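Local coordinates for protein MFP2b (Ascaris suum, PDB 2BJR) that probably enhances polymerization of the major sperm protein during the amoeboid motility of nematode sperm, and carries a bound zinc ion, at residues Leu232-Gly237 / Val303-His308; Gly242-Asp247 / Gly267-Leu272; Ala293-Gly296 / Ile301-His304. One frame throughout, in Å; residues are numbered along the deposited sequence.

The three contacts, all within the second of the two cytosolic motility protein regions of the chain, illustrate packing inside a sheet, at the edge of another, and between the two. Contact 2 spans strands 238-247 and 268-274, both partners of strand 229-235. Contact 1 runs from that shared strand to the loop after strand 300-302 of the second sheet, so the two sheets pack into one unit. Contact 3 lies mostly just before that loop and runs into it, sharing Val303 and His304. Contact 2 falls wholly between the two segments of contact 1, and contact 3 comes later than contact 2 in the chain. Centres of contacts 2 and 3 lie 23 Å apart, with contact 1 about 15 Å and 16 Å from them respectively.

Contact 1. Residues Leu232-Gly237 / Val303-His308; sequences LWYQSG and VHVDHH
Val305 reaches across to Leu232 and Tyr234, and its short side chain shows how a forked residue can serve two partners at once. From CB, which points toward strand 229-235, the two methyls part company. CG1, anti to the backbone N (chi1 169°), comes within 3.9 Å of the Tyr234 hydroxyl oxygen OH, and the two side chains cross at about a right angle. The other tip, CG2, meets the methyl CD2 of Leu232 at 4.2 Å, an ordinary apolar touch. The tyrosine therefore takes part through its hydroxyl oxygen, while the leucine presents one branch.

Further along, the imidazole of His307 approaches the carbonyl of Gly237. Atom CE1 lies 3.1 Å from Gly237 O, and ND1 of His307 is equally near, but the oxygen stands obliquely to the ring and makes no hydrogen bond with ND1. His308 ND1 lies over one face of the same ring, toward the rim. His304 ND1 donates to Asp306 OD1 at 2.5 Å, nearly straight at 172°, on the syn side but 21° out of the carboxylate plane, bridging the residues that flank Val305.

Val305 also packs on Pro239 and Met241 of strand 238-247, Tyr234 rests on Gln31 and Asn32, and His307 touches Glu238 and Pro239. The loop after strand 300-302 of one sheet thus packs on the hairpin 229-235/238-247 of the other.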
loop_
_atom_site.group_PDB
_atom_site.type_symbol
_atom_site.label_atom_id
_atom_site.label_comp_id
_atom_site.label_asym_id
_atom_site.label_seq_id
_atom_site.Cartn_x
_atom_site.Cartn_y
_atom_site.Cartn_z
ATOM N N LEU A 232 8.338 1.215 -3.501
ATOM C CA LEU A 232 7.412 2.059 -4.210
ATOM C C LEU A 232 7.267 3.402 -3.530
ATOM O O LEU A 232 7.201 3.484 -2.310
ATOM C CB LEU A 232 6.065 1.392 -4.239
ATOM C CG LEU A 232 4.826 2.118 -4.757
ATOM C CD1 LEU A 232 4.939 2.283 -6.227
ATOM C CD2 LEU A 232 3.556 1.393 -4.327
ATOM N N TRP A 233 7.278 4.444 -4.348
ATOM C CA TRP A 233 7.075 5.816 -3.922
ATOM C C TRP A 233 6.026 6.408 -4.889
ATOM O O TRP A 233 5.599 5.739 -5.837
ATOM C CB TRP A 233 8.366 6.529 -4.128
ATOM C CG TRP A 233 8.597 7.763 -3.399
ATOM C CD1 TRP A 233 8.274 8.030 -2.122
ATOM C CD2 TRP A 233 9.277 8.904 -3.898
ATOM N NE1 TRP A 233 8.736 9.274 -1.763
ATOM C CE2 TRP A 233 9.346 9.843 -2.848
ATOM C CE3 TRP A 233 9.884 9.220 -5.119
ATOM C CZ2 TRP A 233 10.005 11.068 -2.975
ATOM C CZ3 TRP A 233 10.530 10.454 -5.254
ATOM C CH2 TRP A 233 10.574 11.366 -4.190
ATOM N N TYR A 234 5.644 7.669 -4.655
ATOM C CA TYR A 234 4.657 8.356 -5.474
ATOM C C TYR A 234 5.129 9.772 -5.787
ATOM O O TYR A 234 5.650 10.425 -4.914
ATOM C CB TYR A 234 3.339 8.388 -4.735
ATOM C CG TYR A 234 2.593 7.107 -4.862
ATOM C CD1 TYR A 234 2.743 6.094 -3.894
ATOM C CD2 TYR A 234 1.707 6.891 -5.912
ATOM C CE1 TYR A 234 2.129 4.883 -4.031
ATOM C CE2 TYR A 234 1.015 5.668 -6.011
ATOM C CZ TYR A 234 1.274 4.667 -5.087
ATOM O OH TYR A 234 0.605 3.488 -5.155
ATOM N N GLN A 235 4.957 10.209 -7.026
ATOM C CA GLN A 235 5.196 11.601 -7.419
ATOM C C GLN A 235 4.053 12.038 -8.308
ATOM O O GLN A 235 3.760 11.396 -9.313
ATOM C CB GLN A 235 6.481 11.744 -8.233
ATOM C CG GLN A 235 7.741 11.846 -7.429
ATOM C CD GLN A 235 7.825 13.118 -6.562
ATOM O OE1 GLN A 235 7.235 14.135 -6.882
ATOM N NE2 GLN A 235 8.501 13.016 -5.436
ATOM N N SER A 236 3.388 13.116 -7.903
ATOM C CA SER A 236 2.182 13.584 -8.568
ATOM C C SER A 236 1.131 12.545 -8.842
ATOM O O SER A 236 0.607 12.503 -9.933
ATOM C CB SER A 236 2.559 14.246 -9.888
ATOM O OG SER A 236 3.509 15.276 -9.683
ATOM N N GLY A 237 0.825 11.678 -7.871
ATOM C CA GLY A 237 -0.139 10.637 -8.061
ATOM C C GLY A 237 0.337 9.473 -8.922
ATOM O O GLY A 237 -0.396 8.536 -9.124
ATOM N N VAL A 303 4.864 -7.892 -11.574
ATOM C CA VAL A 303 4.327 -7.163 -10.447
ATOM C C VAL A 303 4.022 -5.791 -11.017
ATOM O O VAL A 303 4.844 -5.255 -11.723
ATOM C CB VAL A 303 5.361 -7.105 -9.305
ATOM C CG1 VAL A 303 5.010 -6.093 -8.278
ATOM C CG2 VAL A 303 5.469 -8.479 -8.706
ATOM N N HIS A 304 2.835 -5.242 -10.768
ATOM C CA HIS A 304 2.487 -3.944 -11.320
ATOM C C HIS A 304 1.635 -3.137 -10.378
ATOM O O HIS A 304 0.809 -3.684 -9.645
ATOM C CB HIS A 304 1.728 -4.071 -12.656
ATOM C CG HIS A 304 0.496 -4.922 -12.587
ATOM N ND1 HIS A 304 -0.781 -4.396 -12.584
ATOM C CD2 HIS A 304 0.351 -6.267 -12.529
ATOM C CE1 HIS A 304 -1.661 -5.388 -12.488
ATOM N NE2 HIS A 304 -0.995 -6.538 -12.476
ATOM N N VAL A 305 1.854 -1.835 -10.390
ATOM C CA VAL A 305 0.936 -0.889 -9.757
ATOM C C VAL A 305 0.378 -0.026 -10.879
ATOM O O VAL A 305 1.125 0.521 -11.685
ATOM C CB VAL A 305 1.646 -0.068 -8.676
ATOM C CG1 VAL A 305 0.755 1.098 -8.230
ATOM C CG2 VAL A 305 1.969 -0.955 -7.466
ATOM N N ASP A 306 -0.944 0.097 -10.926
ATOM C CA ASP A 306 -1.616 0.630 -12.094
ATOM C C ASP A 306 -1.907 2.118 -11.985
ATOM O O ASP A 306 -2.171 2.647 -10.935
ATOM C CB ASP A 306 -2.902 -0.137 -12.360
ATOM C CG ASP A 306 -2.663 -1.586 -12.696
ATOM O OD1 ASP A 306 -1.494 -2.013 -12.884
ATOM O OD2 ASP A 306 -3.611 -2.375 -12.810
ATOM N N HIS A 307 -1.811 2.787 -13.114
ATOM C CA HIS A 307 -2.031 4.207 -13.213
ATOM C C HIS A 307 -2.470 4.519 -14.645
ATOM O O HIS A 307 -2.120 3.803 -15.600
ATOM C CB HIS A 307 -0.748 4.960 -12.871
ATOM C CG HIS A 307 -0.902 6.438 -12.880
ATOM N ND1 HIS A 307 -1.327 7.159 -11.777
ATOM C CD2 HIS A 307 -0.714 7.336 -13.865
ATOM C CE1 HIS A 307 -1.368 8.439 -12.089
ATOM N NE2 HIS A 307 -1.017 8.577 -13.352
ATOM N N HIS A 308 -3.204 5.608 -14.833
ATOM C CA HIS A 308 -3.736 5.884 -16.179
ATOM C C HIS A 308 -2.656 6.216 -17.193
ATOM O O HIS A 308 -2.847 6.041 -18.382
ATOM C CB HIS A 308 -4.831 6.966 -16.145
ATOM C CG HIS A 308 -4.335 8.313 -15.739
ATOM N ND1 HIS A 308 -4.485 8.798 -14.461
ATOM C CD2 HIS A 308 -3.678 9.271 -16.431
ATOM C CE1 HIS A 308 -3.953 10.003 -14.383
ATOM N NE2 HIS A 308 -3.458 10.315 -15.565
#

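Contact 2. Residues Gly242-Asp247 / Gly267-Leu272; sequences GRIWND and GSIQIL
Gln270 OE1 is held by two donors, Lys26 NZ and Gln31 NE2, and this doubly bonded amide oxygen belongs to the residue between Ile269 and Ile271, the two side chains that meet Ile244. Strand alternation explains the division of labour: the glutamine turns to one side of strand 268-274, its isoleucine neighbours serve the apolar contact, and no hydrogen bond runs between the two segments.

Ile244 uses both of its branches. Its methyl CG2 touches Ile269 CD1 at 3.6 Å, the two side chains crossing obliquely. Its longer arm goes to Ile271 instead, and there Ile244 CD1 meets Ile271 CD1 at 3.5 Å, closer than two methyls normally sit. CD1 of Ile244 is also 3.8 Å from Ile271 CG1, so it nestles alongside that arm as well as at its end; these two side chains cross at about a right angle. With chi1 near 59°, CG1 of Ile244 sits between the backbone N and carbonyl carbon, which leaves CG2 beside the N, facing Ile269.

The two strands are not paired with each other. Strand 229-235 pairs with both, and Ile244 packs on its Tyr229 and Ala231 while Ile269 packs on its Trp233. Three buried isoleucines joined across an intervening strand purely through methyl and methylene groups are consistent with cohesion by close fit and exclusion of water.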
loop_
_atom_site.group_PDB
_atom_site.type_symbol
_atom_site.label_atom_id
_atom_site.label_comp_id
_atom_site.label_asym_id
_atom_site.label_seq_id
_atom_site.Cartn_x
_atom_site.Cartn_y
_atom_site.Cartn_z
ATOM N N GLY A 242 11.444 1.838 -7.332
ATOM C CA GLY A 242 12.818 2.139 -7.234
ATOM C C GLY A 242 13.496 1.195 -6.274
ATOM O O GLY A 242 13.036 0.077 -6.057
ATOM N N ARG A 243 14.627 1.641 -5.732
ATOM C CA ARG A 243 15.484 0.773 -4.941
ATOM C C ARG A 243 15.749 1.281 -3.544
ATOM O O ARG A 243 15.895 2.491 -3.342
ATOM C CB ARG A 243 16.794 0.576 -5.689
ATOM C CG ARG A 243 17.742 1.742 -5.807
ATOM C CD ARG A 243 18.975 1.428 -6.651
ATOM N NE ARG A 243 19.840 2.596 -6.851
ATOM C CZ ARG A 243 19.632 3.526 -7.784
ATOM N NH1 ARG A 243 18.597 3.426 -8.612
ATOM N NH2 ARG A 243 20.436 4.558 -7.903
ATOM N N ILE A 244 15.781 0.364 -2.576
ATOM C CA ILE A 244 16.331 0.633 -1.253
ATOM C C ILE A 244 17.546 -0.236 -0.947
ATOM O O ILE A 244 17.754 -1.273 -1.571
ATOM C CB ILE A 244 15.319 0.498 -0.143
ATOM C CG1 ILE A 244 14.738 -0.906 -0.118
ATOM C CG2 ILE A 244 14.232 1.556 -0.294
ATOM C CD1 ILE A 244 13.957 -1.257 1.153
ATOM N N TRP A 245 18.381 0.251 -0.015
ATOM C CA TRP A 245 19.496 -0.545 0.504
ATOM C C TRP A 245 19.686 -0.156 1.953
ATOM O O TRP A 245 19.200 0.896 2.410
ATOM C CB TRP A 245 20.767 -0.300 -0.284
ATOM C CG TRP A 245 21.248 1.116 -0.267
ATOM C CD1 TRP A 245 22.266 1.619 0.502
ATOM C CD2 TRP A 245 20.776 2.214 -1.062
ATOM N NE1 TRP A 245 22.447 2.956 0.238
ATOM C CE2 TRP A 245 21.553 3.350 -0.720
ATOM C CE3 TRP A 245 19.774 2.363 -2.029
ATOM C CZ2 TRP A 245 21.347 4.617 -1.296
ATOM C CZ3 TRP A 245 19.566 3.615 -2.593
ATOM C CH2 TRP A 245 20.370 4.728 -2.247
ATOM N N ASN A 246 20.397 -1.022 2.664
ATOM C CA ASN A 246 20.606 -0.879 4.083
ATOM C C ASN A 246 21.879 -0.042 4.260
ATOM O O ASN A 246 22.968 -0.476 3.932
ATOM C CB ASN A 246 20.680 -2.244 4.718
ATOM C CG ASN A 246 20.849 -2.190 6.248
ATOM O OD1 ASN A 246 21.023 -1.122 6.824
ATOM N ND2 ASN A 246 20.742 -3.333 6.890
ATOM N N ASP A 247 21.694 1.183 4.728
ATOM C CA ASP A 247 22.789 2.127 4.946
ATOM C C ASP A 247 22.992 2.290 6.459
ATOM O O ASP A 247 22.313 3.065 7.158
ATOM C CB ASP A 247 22.492 3.445 4.240
ATOM C CG ASP A 247 23.568 4.500 4.465
ATOM O OD1 ASP A 247 24.719 4.176 4.841
ATOM O OD2 ASP A 247 23.322 5.696 4.263
ATOM N N GLY A 267 11.053 10.375 2.504
ATOM C CA GLY A 267 9.901 10.254 3.391
ATOM C C GLY A 267 9.278 8.847 3.304
ATOM O O GLY A 267 9.991 7.845 3.262
ATOM N N SER A 268 7.954 8.804 3.255
ATOM C CA SER A 268 7.191 7.564 3.276
ATOM C C SER A 268 7.327 6.765 1.961
ATOM O O SER A 268 7.135 7.312 0.884
ATOM C CB SER A 268 5.727 7.841 3.578
ATOM O OG SER A 268 5.524 8.156 4.955
ATOM N N ILE A 269 7.684 5.483 2.086
ATOM C CA ILE A 269 7.769 4.540 0.964
ATOM C C ILE A 269 7.069 3.246 1.328
ATOM O O ILE A 269 6.638 3.059 2.463
ATOM C CB ILE A 269 9.230 4.194 0.591
ATOM C CG1 ILE A 269 9.935 3.529 1.771
ATOM C CG2 ILE A 269 9.941 5.440 0.100
ATOM C CD1 ILE A 269 11.278 2.895 1.352
ATOM N N GLN A 270 6.903 2.366 0.337
ATOM C CA GLN A 270 6.321 1.045 0.592
ATOM C C GLN A 270 7.358 0.002 0.173
ATOM O O GLN A 270 7.921 0.084 -0.919
ATOM C CB GLN A 270 5.020 0.869 -0.137
ATOM C CG GLN A 270 3.947 1.866 0.340
ATOM C CD GLN A 270 2.637 1.719 -0.430
ATOM O OE1 GLN A 270 2.279 0.626 -0.798
ATOM N NE2 GLN A 270 1.889 2.821 -0.598
ATOM N N ILE A 271 7.601 -0.945 1.050
ATOM C CA ILE A 271 8.579 -1.976 0.777
ATOM C C ILE A 271 7.882 -3.288 0.482
ATOM O O ILE A 271 7.031 -3.760 1.252
ATOM C CB ILE A 271 9.544 -2.131 1.946
ATOM C CG1 ILE A 271 10.368 -0.831 2.168
ATOM C CG2 ILE A 271 10.480 -3.344 1.693
ATOM C CD1 ILE A 271 11.310 -0.823 3.369
ATOM N N LEU A 272 8.278 -3.923 -0.631
ATOM C CA LEU A 272 7.669 -5.188 -1.023
ATOM C C LEU A 272 8.244 -6.329 -0.143
ATOM O O LEU A 272 9.447 -6.380 0.081
ATOM C CB LEU A 272 7.925 -5.476 -2.529
ATOM C CG LEU A 272 7.289 -6.741 -3.064
ATOM C CD1 LEU A 272 5.818 -6.661 -3.003
ATOM C CD2 LEU A 272 7.715 -6.975 -4.481
#

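Contact 3. Residues Ala293-Gly296 / Ile301-His304; sequences AQFG and IPVH
The backbone bends back on itself so that the CA atoms of Phe295 and Ile301 come to 4.7 Å, bringing a short 3-10 segment at 295-296 alongside the strand residues Ile301 and Pro302. Four residues separate the two segments, making this a local contact that packs the 3-10 segment on the strand it leads into.

Phe295 makes the contact with its CB rather than with the far end of its ring. That carbon lies 3.7 Å from CD of Pro302, and it is 4.3 Å from CG2 of Ile301. The proline carbon CD also lies at the edge of the phenyl group, near its plane, so the pyrrolidine does not stack on a face. A chi1 of 44° places CG between the backbone N and the carbonyl carbon, and from there the ring leads away from the strand although CB points toward it. One ring face is instead met by the carbonyl oxygen of Ala293, 3.4 Å above the plane and offset toward the rim. On the far side of Pro302, its own carbonyl O lies in the plane of the His304 ring, at its edge.

Ile330 packs against both Phe295 and Pro302, with Arg331 beside the phenylalanine, while Ile301 bonds through its backbone to Arg359 of strand 355-361. Hydrogen bonds across the two segments are absent, so their mutual attraction is probably mainly dispersive, carried by the apolar packing of Phe295 CB on the saturated carbons of Pro302 and Ile301.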
loop_
_atom_site.group_PDB
_atom_site.type_symbol
_atom_site.label_atom_id
_atom_site.label_comp_id
_atom_site.label_asym_id
_atom_site.label_seq_id
_atom_site.Cartn_x
_atom_site.Cartn_y
_atom_site.Cartn_z
ATOM N N ALA A 293 6.604 -9.981 -20.709
ATOM C CA ALA A 293 5.571 -9.371 -21.552
ATOM C C ALA A 293 4.444 -10.318 -22.014
ATOM O O ALA A 293 3.458 -9.854 -22.580
ATOM C CB ALA A 293 6.216 -8.710 -22.752
ATOM N N GLN A 294 4.567 -11.611 -21.734
ATOM C CA GLN A 294 3.573 -12.605 -22.132
ATOM C C GLN A 294 2.511 -12.799 -21.035
ATOM O O GLN A 294 1.930 -13.888 -20.916
ATOM C CB GLN A 294 4.243 -13.936 -22.494
ATOM C CG GLN A 294 5.400 -13.830 -23.485
ATOM C CD GLN A 294 6.081 -15.172 -23.777
ATOM O OE1 GLN A 294 5.480 -16.240 -23.581
ATOM N NE2 GLN A 294 7.311 -15.118 -24.258
ATOM N N PHE A 295 2.318 -11.743 -20.214
ATOM C CA PHE A 295 1.362 -11.689 -19.086
ATOM C C PHE A 295 -0.058 -12.147 -19.457
ATOM O O PHE A 295 -0.846 -12.542 -18.572
ATOM C CB PHE A 295 1.269 -10.248 -18.498
ATOM C CG PHE A 295 1.184 -9.152 -19.542
ATOM C CD1 PHE A 295 0.032 -9.000 -20.331
ATOM C CD2 PHE A 295 2.247 -8.287 -19.752
ATOM C CE1 PHE A 295 -0.039 -7.994 -21.313
ATOM C CE2 PHE A 295 2.188 -7.276 -20.726
ATOM C CZ PHE A 295 1.051 -7.135 -21.512
ATOM N N GLY A 296 -0.388 -12.042 -20.750
ATOM C CA GLY A 296 -1.698 -12.395 -21.277
ATOM C C GLY A 296 -2.048 -13.862 -21.108
ATOM O O GLY A 296 -3.228 -14.204 -20.935
ATOM N N ILE A 301 3.440 -13.179 -14.366
ATOM C CA ILE A 301 2.824 -11.893 -14.583
ATOM C C ILE A 301 3.748 -10.873 -13.905
ATOM O O ILE A 301 4.084 -11.064 -12.751
ATOM C CB ILE A 301 1.425 -11.862 -13.943
ATOM C CG1 ILE A 301 0.536 -13.017 -14.469
ATOM C CG2 ILE A 301 0.714 -10.576 -14.215
ATOM C CD1 ILE A 301 -0.955 -12.859 -14.056
ATOM N N PRO A 302 4.121 -9.795 -14.562
ATOM C CA PRO A 302 4.871 -8.755 -13.843
ATOM C C PRO A 302 4.115 -8.252 -12.608
ATOM O O PRO A 302 2.892 -8.167 -12.588
ATOM C CB PRO A 302 5.023 -7.624 -14.875
ATOM C CG PRO A 302 4.880 -8.303 -16.202
ATOM C CD PRO A 302 3.857 -9.417 -15.972
ATOM N N VAL A 303 4.864 -7.892 -11.574
ATOM C CA VAL A 303 4.327 -7.163 -10.447
ATOM C C VAL A 303 4.022 -5.791 -11.017
ATOM O O VAL A 303 4.844 -5.255 -11.723
ATOM C CB VAL A 303 5.361 -7.105 -9.305
ATOM C CG1 VAL A 303 5.010 -6.093 -8.278
ATOM C CG2 VAL A 303 5.469 -8.479 -8.706
ATOM N N HIS A 304 2.835 -5.242 -10.768
ATOM C CA HIS A 304 2.487 -3.944 -11.320
ATOM C C HIS A 304 1.635 -3.137 -10.378
ATOM O O HIS A 304 0.809 -3.684 -9.645
ATOM C CB HIS A 304 1.728 -4.071 -12.656
ATOM C CG HIS A 304 0.496 -4.922 -12.587
ATOM N ND1 HIS A 304 -0.781 -4.396 -12.584
ATOM C CD2 HIS A 304 0.351 -6.267 -12.529
ATOM C CE1 HIS A 304 -1.661 -5.388 -12.488
ATOM N NE2 HIS A 304 -0.995 -6.538 -12.476
#